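Local coordinates for protein suppressor of fused homolog (Drosophila melanogaster, PDB 6LPH) that probably sequesters DNA-binding transcription factors and binds nuclear localization sequences, and is captured here as its N-terminal part in complex with Fused, at residues P70-I75 against K124-P129; R107-E112 against W229-M234; M100-T105 against D192-V197. All coordinates share one frame; numbering follows the deposited sequence.

The three contacts lie in one SUFU-family region. Interactions 2 and 3 share strand 97-109; interaction 1 uses its antiparallel neighbour 71-77 in the same mixed sheet. Interaction 3 joins strand 97-109 to its parallel neighbour 189-199, its centre about 6 Å from the centre of the chain. Interaction 2 catches the end of the same strand with a loop, its centre about 17 Å from that of interaction 3. Interaction 1 is centred about 11 Å from the centre of interaction 2 and about 19 Å from that of interaction 3. Along the chain the segments alternate: 70-75, 100-105, 107-112, 124-129, 192-197, 229-234. One sheet thus ties distant sequence together, Arg107 and Gln195 bonding between interactions 2 and 3.

Interaction 1. Residues P70-I75 against K124-P129; sequences PHWHYI and KPQRPP
The indole of Trp72 carries two consecutive prolines on one face. Pro128 CA stands almost straight above the six-membered ring, 3.6 Å from its centroid and 3° off the normal, and Pro129 CD covers the five-membered ring at 3.4 Å from that centroid, both as CH-pi contacts. Lys110 makes a cation-pi contact with the opposite face. At the rim, in the ring plane, Gln126 CG touches Trp72 CH2 at 3.3 Å; the amide plane is turned 86° from the indole, and Gln126 OE1 is hydrogen-bonded to the same Lys110. Trp72 NE1, 3.2 Å from Pro129 CD, donates to Glu114. These proline CH-pi contacts set the loop between helices 112-120 and 131-146 against strand 71-77 of the mixed sheet. Two residues further along the strand, Tyr74 meets the loop with the edge of its ring: OH donates to Pro129 O at 2.6 Å, approaching the carbonyl with a C=O...OH angle of 131°. That bond fixes the backbone just past the ring of Pro129, whose CD also lies 3.3 Å from Tyr74 OH. Pro128 rests on Met57 of strand 54-60 as well, while Arg127, pointing away from the strand, packs on an apolar side chain of the bound peptide.

Interaction 2. Residues R107-E112 against W229-M234; sequences RLAKTE and WLVTNM
Arg107 and Ala109 grip Thr232 through its backbone. Thr232 N donates to Arg107 O at 2.8 Å, and Ala109 N donates to Thr232 O at 2.9 Å in a nearly straight bond, 178° at the hydrogen. A single beta bridge, Leu108 with Thr232, results. Beside it, Val231 CG1 lies 3.7 Å from Ala109 CB, and Leu108 CD1 touches Met234 CG at 3.8 Å, the latter two side chains crossing at about a right angle. The Arg107 side chain runs extended, CD anti to CA (chi2 -179°) and NE following in the same line, past Trp229 O and brings one face of its guanidinium over Trp229 CE3, which is 3.6 Å from Arg107 NH1; the two planes are inclined by 52°. The second shell fixes that guanidinium from several directions: Asp178 by a salt bridge, Gln180, Gln195 and His71 by hydrogen bonds. An alanine at Arg107 would probably leave Asp178 without its charged mate and Trp229 CE3 without the group packed on it. Two waters fill out the polar network, one within bonding distance of Arg107 N, Leu230 O and Thr232 OG1, the other linking Ala109 O, at 2.9 Å, to Met234 N. The loop 229-234 thus borders the end of strand 97-109, with strand 71-77 contributing His71 against Val231, Pro179 and Gln180 of strand 172-186 touching Trp229, and Trp131 of helix 131-146 packing on both Leu108 and Met234.

Interaction 3. Residues M100-T105 against D192-V197; sequences MGFELT and DFCQIV
Thr105 and Gln195 are paired so closely that a hydroxyl presses on an aliphatic chain: Thr105 OG1 lies 3.1 Å from Gln195 CB, the two side chains crossing at about a right angle. With chi1 at 79°, OG1 sits between the backbone N and the carbonyl carbon. Its polar partner is Asp178, to which it hydrogen-bonds, while the methyl CG2 turns to Phe193 and meets its CD2 at 3.9 Å. Gln195, extended beyond CG, carries its amide past Thr105 to Arg107 and to the carbonyl of Trp229. Glu103 emerges on this same face, but its carboxylate leads away from the neighbouring strand and is held by Ser76, Ser80 and the backbone N of Gly78 and Leu79. The other face, lined by Phe102, Leu104, Asp192 and Cys194, is mostly apolar. Cys194 SG approaches the Phe102 ring obliquely, 4.8 Å from its centroid, as a sulfur-aromatic contact, and Leu104 CD2 meets Ile196 CD1 at 3.8 Å. Cys143 and Ile139 of helix 131-146 cover Phe102 and Leu104. Five backbone bonds stitch the strands together. Asp192 N donates to Gly101 O at 2.9 Å, Cys194 N to Glu103 O at 2.8 Å, and Ile196 N to Thr105 O; in return Asp192 O and Cys194 O accept from Glu103 N and Thr105 N. Gly101, at the corner where the chain turns into the strand, has a positive phi of 94° at which a CB would jam against the preceding carbonyl. Asp192 and Cys194 each bond to both residues flanking their partners, the regular parallel pattern, Ile196 adds one bond from its N, and 97-109 with 189-199 forms the parallel pair within an otherwise antiparallel mixed sheet backed by a helix.

Interaction 1. Residues P70-I75 against K124-P129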
loop_
_atom_site.group_PDB
_atom_site.type_symbol
_atom_site.label_atom_id
_atom_site.label_comp_id
_atom_site.label_asym_id
_atom_site.label_seq_id
_atom_site.Cartn_x
_atom_site.Cartn_y
_atom_site.Cartn_z
ATOM N N PRO A 70 -3.031 15.237 4.504
ATOM C CA PRO A 70 -2.614 14.309 5.563
ATOM C C PRO A 70 -3.149 12.926 5.267
ATOM O O PRO A 70 -4.295 12.788 4.785
ATOM C CB PRO A 70 -3.277 14.853 6.834
ATOM C CG PRO A 70 -4.076 16.042 6.426
ATOM C CD PRO A 70 -3.905 16.334 4.980
ATOM N N HIS A 71 -2.330 11.910 5.537
ATOM C CA HIS A 71 -2.721 10.555 5.201
ATOM C C HIS A 71 -1.924 9.534 5.968
ATOM O O HIS A 71 -0.943 9.865 6.665
ATOM C CB HIS A 71 -2.625 10.337 3.692
ATOM C CG HIS A 71 -1.207 10.393 3.128
ATOM N ND1 HIS A 71 -0.622 11.551 2.709
ATOM C CD2 HIS A 71 -0.305 9.380 2.845
ATOM C CE1 HIS A 71 0.604 11.285 2.220
ATOM N NE2 HIS A 71 0.809 9.957 2.321
ATOM N N TRP A 72 -2.371 8.284 5.851
ATOM C CA TRP A 72 -1.687 7.134 6.399
ATOM C C TRP A 72 -0.885 6.467 5.304
ATOM O O TRP A 72 -1.406 6.276 4.204
ATOM C CB TRP A 72 -2.735 6.166 6.889
ATOM C CG TRP A 72 -3.689 6.735 7.917
ATOM C CD1 TRP A 72 -5.069 6.926 7.797
ATOM C CD2 TRP A 72 -3.363 7.161 9.263
ATOM N NE1 TRP A 72 -5.607 7.426 8.978
ATOM C CE2 TRP A 72 -4.635 7.596 9.888
ATOM C CE3 TRP A 72 -2.202 7.231 10.000
ATOM C CZ2 TRP A 72 -4.684 8.078 11.178
ATOM C CZ3 TRP A 72 -2.277 7.732 11.314
ATOM C CH2 TRP A 72 -3.481 8.126 11.879
ATOM N N HIS A 73 0.374 6.103 5.572
ATOM C CA HIS A 73 1.272 5.512 4.532
ATOM C C HIS A 73 1.648 4.098 4.975
ATOM O O HIS A 73 2.198 3.907 6.088
ATOM C CB HIS A 73 2.491 6.393 4.395
ATOM C CG HIS A 73 3.445 6.019 3.275
ATOM N ND1 HIS A 73 4.721 6.479 3.252
ATOM C CD2 HIS A 73 3.290 5.240 2.128
ATOM C CE1 HIS A 73 5.361 6.031 2.146
ATOM N NE2 HIS A 73 4.493 5.289 1.438
ATOM N N TYR A 74 1.287 3.109 4.158
ATOM C CA TYR A 74 1.528 1.703 4.475
ATOM C C TYR A 74 2.659 1.156 3.613
ATOM O O TYR A 74 2.689 1.446 2.422
ATOM C CB TYR A 74 0.277 0.897 4.148
ATOM C CG TYR A 74 -0.897 1.373 4.994
ATOM C CD1 TYR A 74 -1.644 2.488 4.619
ATOM C CD2 TYR A 74 -1.198 0.742 6.192
ATOM C CE1 TYR A 74 -2.756 2.919 5.412
ATOM C CE2 TYR A 74 -2.317 1.157 6.986
ATOM C CZ TYR A 74 -3.057 2.272 6.581
ATOM O OH TYR A 74 -4.112 2.734 7.345
ATOM N N ILE A 75 3.570 0.376 4.210
ATOM C CA ILE A 75 4.714 -0.237 3.431
ATOM C C ILE A 75 4.859 -1.715 3.790
ATOM O O ILE A 75 4.948 -2.049 4.976
ATOM C CB ILE A 75 6.054 0.506 3.620
ATOM C CG1 ILE A 75 5.903 1.995 3.308
ATOM C CG2 ILE A 75 7.153 -0.107 2.696
ATOM C CD1 ILE A 75 5.713 2.845 4.537
ATOM N N LYS A 124 -4.335 10.372 23.451
ATOM C CA LYS A 124 -3.381 9.441 22.888
ATOM C C LYS A 124 -3.325 9.549 21.355
ATOM O O LYS A 124 -4.296 9.966 20.723
ATOM C CB LYS A 124 -3.700 8.016 23.358
ATOM C CG LYS A 124 -3.482 7.806 24.851
ATOM C CD LYS A 124 -2.710 6.530 25.157
ATOM C CE LYS A 124 -1.290 6.560 24.595
ATOM N NZ LYS A 124 -0.417 7.627 25.166
ATOM N N PRO A 125 -2.184 9.188 20.750
ATOM C CA PRO A 125 -2.088 9.373 19.295
ATOM C C PRO A 125 -3.118 8.494 18.564
ATOM O O PRO A 125 -3.210 7.321 18.878
ATOM C CB PRO A 125 -0.662 8.887 18.963
ATOM C CG PRO A 125 0.033 8.718 20.265
ATOM C CD PRO A 125 -1.023 8.463 21.296
ATOM N N GLN A 126 -3.874 9.060 17.617
ATOM C CA GLN A 126 -4.818 8.303 16.775
ATOM C C GLN A 126 -4.163 7.106 16.026
ATOM O O GLN A 126 -3.099 7.226 15.439
ATOM C CB GLN A 126 -5.561 9.262 15.818
ATOM C CG GLN A 126 -4.871 9.536 14.485
ATOM C CD GLN A 126 -4.587 11.011 14.185
ATOM O OE1 GLN A 126 -4.122 11.376 13.069
ATOM N NE2 GLN A 126 -4.844 11.877 15.180
ATOM N N ARG A 127 -4.790 5.943 16.087
ATOM C CA ARG A 127 -4.273 4.720 15.452
ATOM C C ARG A 127 -4.625 4.710 13.943
ATOM O O ARG A 127 -5.733 5.048 13.583
ATOM C CB ARG A 127 -4.885 3.520 16.182
ATOM C CG ARG A 127 -4.286 2.152 15.870
ATOM C CD ARG A 127 -4.124 1.388 17.176
ATOM N NE ARG A 127 -3.468 2.265 18.147
ATOM C CZ ARG A 127 -3.400 2.051 19.451
ATOM N NH1 ARG A 127 -3.955 0.968 19.991
ATOM N NH2 ARG A 127 -2.775 2.936 20.217
ATOM N N PRO A 128 -3.683 4.347 13.055
ATOM C CA PRO A 128 -4.050 4.223 11.640
ATOM C C PRO A 128 -5.040 3.074 11.461
ATOM O O PRO A 128 -4.980 2.108 12.233
ATOM C CB PRO A 128 -2.733 3.814 10.954
ATOM C CG PRO A 128 -1.646 4.130 11.950
ATOM C CD PRO A 128 -2.272 3.992 13.300
ATOM N N PRO A 129 -5.929 3.154 10.452
ATOM C CA PRO A 129 -6.747 1.984 10.114
ATOM C C PRO A 129 -5.851 0.821 9.717
ATOM O O PRO A 129 -4.761 1.037 9.153
ATOM C CB PRO A 129 -7.554 2.449 8.907
ATOM C CG PRO A 129 -7.460 3.926 8.878
ATOM C CD PRO A 129 -6.149 4.269 9.516
#

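Interaction 2. Residues R107-E112 against W229-M234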
loop_
_atom_site.group_PDB
_atom_site.type_symbol
_atom_site.label_atom_id
_atom_site.label_comp_id
_atom_site.label_asym_id
_atom_site.label_seq_id
_atom_site.Cartn_x
_atom_site.Cartn_y
_atom_site.Cartn_z
ATOM N N ARG A 107 -1.288 4.880 0.112
ATOM C CA ARG A 107 -1.512 6.157 0.816
ATOM C C ARG A 107 -2.998 6.365 1.002
ATOM O O ARG A 107 -3.779 6.433 0.030
ATOM C CB ARG A 107 -0.888 7.323 0.084
ATOM C CG ARG A 107 0.660 7.192 0.020
ATOM C CD ARG A 107 1.292 8.365 -0.689
ATOM N NE ARG A 107 2.735 8.151 -0.868
ATOM C CZ ARG A 107 3.659 8.431 0.059
ATOM N NH1 ARG A 107 3.293 8.990 1.240
ATOM N NH2 ARG A 107 4.957 8.212 -0.197
ATOM N N LEU A 108 -3.398 6.470 2.249
ATOM C CA LEU A 108 -4.839 6.507 2.547
ATOM C C LEU A 108 -5.268 7.819 3.235
ATOM O O LEU A 108 -4.818 8.126 4.342
ATOM C CB LEU A 108 -5.212 5.285 3.369
ATOM C CG LEU A 108 -6.650 5.295 3.951
ATOM C CD1 LEU A 108 -7.687 5.233 2.842
ATOM C CD2 LEU A 108 -6.820 4.128 4.933
ATOM N N ALA A 109 -6.141 8.583 2.573
ATOM C CA ALA A 109 -6.580 9.887 3.078
ATOM C C ALA A 109 -7.306 9.722 4.406
ATOM O O ALA A 109 -8.095 8.789 4.592
ATOM C CB ALA A 109 -7.478 10.598 2.053
ATOM N N LYS A 110 -6.992 10.606 5.350
ATOM C CA LYS A 110 -7.681 10.615 6.620
ATOM C C LYS A 110 -9.074 11.094 6.336
ATOM O O LYS A 110 -9.274 11.978 5.502
ATOM C CB LYS A 110 -6.983 11.535 7.638
ATOM C CG LYS A 110 -5.568 11.065 7.985
ATOM C CD LYS A 110 -5.064 11.729 9.244
ATOM C CE LYS A 110 -3.582 11.432 9.413
ATOM N NZ LYS A 110 -2.995 12.183 10.559
ATOM N N THR A 111 -10.036 10.500 7.019
ATOM C CA THR A 111 -11.434 10.868 6.856
ATOM C C THR A 111 -11.724 12.190 7.590
ATOM O O THR A 111 -10.899 12.654 8.382
ATOM C CB THR A 111 -12.325 9.764 7.432
ATOM O OG1 THR A 111 -11.984 9.562 8.810
ATOM C CG2 THR A 111 -12.133 8.458 6.662
ATOM N N GLU A 112 -12.885 12.795 7.331
ATOM C CA GLU A 112 -13.282 14.007 8.061
ATOM C C GLU A 112 -13.352 13.744 9.563
ATOM O O GLU A 112 -12.890 14.563 10.368
ATOM C CB GLU A 112 -14.606 14.589 7.542
ATOM C CG GLU A 112 -14.429 15.608 6.420
ATOM C CD GLU A 112 -13.971 14.981 5.106
ATOM O OE1 GLU A 112 -12.846 15.295 4.639
ATOM O OE2 GLU A 112 -14.737 14.163 4.543
ATOM N N TRP A 229 0.968 13.102 -4.895
ATOM C CA TRP A 229 1.408 11.794 -4.400
ATOM C C TRP A 229 0.384 10.707 -4.467
ATOM O O TRP A 229 0.577 9.652 -3.850
ATOM C CB TRP A 229 1.900 11.906 -2.968
ATOM C CG TRP A 229 3.238 12.571 -2.821
ATOM C CD1 TRP A 229 3.957 13.304 -3.772
ATOM C CD2 TRP A 229 4.038 12.634 -1.600
ATOM N NE1 TRP A 229 5.119 13.785 -3.234
ATOM C CE2 TRP A 229 5.234 13.419 -1.934
ATOM C CE3 TRP A 229 3.885 12.136 -0.305
ATOM C CZ2 TRP A 229 6.231 13.676 -0.992
ATOM C CZ3 TRP A 229 4.905 12.394 0.636
ATOM C CH2 TRP A 229 6.039 13.150 0.296
ATOM N N LEU A 230 -0.699 10.952 -5.212
ATOM C CA LEU A 230 -1.705 9.922 -5.525
ATOM C C LEU A 230 -2.256 9.253 -4.259
ATOM O O LEU A 230 -2.239 8.040 -4.113
ATOM C CB LEU A 230 -1.140 8.898 -6.529
ATOM C CG LEU A 230 -0.878 9.460 -7.941
ATOM C CD1 LEU A 230 -0.038 8.514 -8.801
ATOM C CD2 LEU A 230 -2.178 9.840 -8.649
ATOM N N VAL A 231 -2.733 10.072 -3.333
ATOM C CA VAL A 231 -3.346 9.568 -2.131
ATOM C C VAL A 231 -4.733 9.039 -2.492
ATOM O O VAL A 231 -5.497 9.695 -3.211
ATOM C CB VAL A 231 -3.442 10.681 -1.065
ATOM C CG1 VAL A 231 -4.305 10.245 0.134
ATOM C CG2 VAL A 231 -2.033 11.095 -0.628
ATOM N N THR A 232 -5.050 7.855 -1.994
ATOM C CA THR A 232 -6.402 7.294 -2.185
ATOM C C THR A 232 -7.395 7.770 -1.118
ATOM O O THR A 232 -7.138 7.597 0.078
ATOM C CB THR A 232 -6.343 5.763 -2.132
ATOM O OG1 THR A 232 -5.463 5.300 -3.157
ATOM C CG2 THR A 232 -7.750 5.133 -2.304
ATOM N N ASN A 233 -8.521 8.363 -1.565
ATOM C CA ASN A 233 -9.596 8.796 -0.677
ATOM C C ASN A 233 -10.815 7.883 -0.906
ATOM O O ASN A 233 -11.454 7.960 -1.949
ATOM C CB ASN A 233 -9.965 10.277 -0.938
ATOM C CG ASN A 233 -11.271 10.677 -0.270
ATOM O OD1 ASN A 233 -11.713 10.050 0.694
ATOM N ND2 ASN A 233 -11.921 11.723 -0.812
ATOM N N MET A 234 -11.104 6.996 0.041
ATOM C CA MET A 234 -12.178 5.984 -0.150
ATOM C C MET A 234 -13.573 6.599 -0.289
ATOM O O MET A 234 -14.496 5.937 -0.769
ATOM C CB MET A 234 -12.155 4.925 0.962
ATOM C CG MET A 234 -10.813 4.166 1.044
ATOM S SD MET A 234 -10.403 3.235 -0.476
ATOM C CE MET A 234 -11.739 2.038 -0.447
HETATM O O HOH W 1 -2.658 5.352 -2.824
HETATM O O HOH W 2 -10.096 7.667 2.836
#

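Interaction 3. Residues M100-T105 against D192-V197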
loop_
_atom_site.group_PDB
_atom_site.type_symbol
_atom_site.label_atom_id
_atom_site.label_comp_id
_atom_site.label_asym_id
_atom_site.label_seq_id
_atom_site.Cartn_x
_atom_site.Cartn_y
_atom_site.Cartn_z
ATOM N N MET A 100 10.642 -10.761 -5.628
ATOM C CA MET A 100 9.853 -10.255 -6.758
ATOM C C MET A 100 10.307 -8.874 -7.253
ATOM O O MET A 100 9.905 -8.448 -8.327
ATOM C CB MET A 100 8.338 -10.280 -6.457
ATOM C CG MET A 100 7.838 -11.695 -6.195
ATOM S SD MET A 100 6.057 -11.854 -6.441
ATOM C CE MET A 100 5.986 -12.109 -8.225
ATOM N N GLY A 101 11.151 -8.188 -6.490
ATOM C CA GLY A 101 11.793 -6.959 -6.982
ATOM C C GLY A 101 11.036 -5.691 -6.612
ATOM O O GLY A 101 11.362 -4.583 -7.091
ATOM N N PHE A 102 10.026 -5.851 -5.756
ATOM C CA PHE A 102 9.266 -4.707 -5.290
ATOM C C PHE A 102 8.618 -4.964 -3.923
ATOM O O PHE A 102 8.578 -6.122 -3.469
ATOM C CB PHE A 102 8.197 -4.322 -6.336
ATOM C CG PHE A 102 7.066 -5.314 -6.439
ATOM C CD1 PHE A 102 5.895 -5.130 -5.719
ATOM C CD2 PHE A 102 7.193 -6.440 -7.243
ATOM C CE1 PHE A 102 4.853 -6.039 -5.818
ATOM C CE2 PHE A 102 6.163 -7.355 -7.327
ATOM C CZ PHE A 102 5.000 -7.158 -6.615
ATOM N N GLU A 103 8.181 -3.883 -3.260
ATOM C CA GLU A 103 7.234 -3.978 -2.150
ATOM C C GLU A 103 6.062 -3.083 -2.475
ATOM O O GLU A 103 6.165 -2.189 -3.324
ATOM C CB GLU A 103 7.843 -3.592 -0.775
ATOM C CG GLU A 103 8.972 -4.546 -0.294
ATOM C CD GLU A 103 8.504 -5.919 0.175
ATOM O OE1 GLU A 103 7.260 -6.224 0.209
ATOM O OE2 GLU A 103 9.402 -6.704 0.567
ATOM N N LEU A 104 4.940 -3.346 -1.791
ATOM C CA LEU A 104 3.741 -2.566 -1.968
ATOM C C LEU A 104 3.687 -1.384 -0.995
ATOM O O LEU A 104 4.047 -1.530 0.194
ATOM C CB LEU A 104 2.521 -3.438 -1.683
ATOM C CG LEU A 104 2.356 -4.628 -2.658
ATOM C CD1 LEU A 104 1.255 -5.565 -2.180
ATOM C CD2 LEU A 104 2.062 -4.130 -4.077
ATOM N N THR A 105 3.244 -0.227 -1.494
ATOM C CA THR A 105 2.866 0.874 -0.612
ATOM C C THR A 105 1.418 1.341 -0.873
ATOM O O THR A 105 0.818 1.009 -1.910
ATOM C CB THR A 105 3.845 2.065 -0.645
ATOM O OG1 THR A 105 3.602 2.856 -1.805
ATOM C CG2 THR A 105 5.347 1.590 -0.663
ATOM N N ASP A 192 11.801 -1.939 -5.989
ATOM C CA ASP A 192 10.964 -0.794 -6.407
ATOM C C ASP A 192 9.850 -0.665 -5.369
ATOM O O ASP A 192 9.305 -1.673 -4.954
ATOM C CB ASP A 192 10.241 -1.130 -7.728
ATOM C CG ASP A 192 11.132 -1.023 -8.948
ATOM O OD1 ASP A 192 12.308 -0.643 -8.800
ATOM O OD2 ASP A 192 10.648 -1.304 -10.079
ATOM N N PHE A 193 9.457 0.545 -4.985
ATOM C CA PHE A 193 8.257 0.693 -4.137
ATOM C C PHE A 193 7.049 0.983 -5.018
ATOM O O PHE A 193 6.939 2.066 -5.609
ATOM C CB PHE A 193 8.494 1.723 -3.024
ATOM C CG PHE A 193 9.509 1.248 -2.005
ATOM C CD1 PHE A 193 10.892 1.500 -2.178
ATOM C CD2 PHE A 193 9.107 0.485 -0.931
ATOM C CE1 PHE A 193 11.833 1.013 -1.261
ATOM C CE2 PHE A 193 10.042 -0.016 -0.022
ATOM C CZ PHE A 193 11.399 0.246 -0.176
ATOM N N CYS A 194 6.168 -0.025 -5.153
ATOM C CA CYS A 194 5.016 0.068 -6.039
ATOM C C CYS A 194 3.817 0.541 -5.233
ATOM O O CYS A 194 3.256 -0.207 -4.410
ATOM C CB CYS A 194 4.720 -1.291 -6.685
ATOM S SG CYS A 194 5.986 -1.682 -7.909
ATOM N N GLN A 195 3.420 1.788 -5.473
ATOM C CA GLN A 195 2.309 2.354 -4.723
ATOM C C GLN A 195 0.992 2.034 -5.406
ATOM O O GLN A 195 0.748 2.381 -6.578
ATOM C CB GLN A 195 2.453 3.863 -4.554
ATOM C CG GLN A 195 1.361 4.481 -3.678
ATOM C CD GLN A 195 1.556 5.962 -3.509
ATOM O OE1 GLN A 195 2.608 6.419 -3.037
ATOM N NE2 GLN A 195 0.557 6.734 -3.908
ATOM N N ILE A 196 0.135 1.381 -4.640
ATOM C CA ILE A 196 -1.189 1.028 -5.096
ATOM C C ILE A 196 -2.079 2.272 -4.979
ATOM O O ILE A 196 -1.977 3.025 -3.997
ATOM C CB ILE A 196 -1.655 -0.211 -4.289
ATOM C CG1 ILE A 196 -1.288 -1.498 -5.033
ATOM C CG2 ILE A 196 -3.147 -0.316 -4.155
ATOM C CD1 ILE A 196 0.007 -1.488 -5.768
ATOM N N VAL A 197 -2.917 2.515 -5.994
ATOM C CA VAL A 197 -3.837 3.688 -6.015
ATOM C C VAL A 197 -5.246 3.202 -6.321
ATOM O O VAL A 197 -5.461 2.597 -7.358
ATOM C CB VAL A 197 -3.413 4.737 -7.082
ATOM C CG1 VAL A 197 -4.335 5.973 -7.097
ATOM C CG2 VAL A 197 -1.985 5.167 -6.863
#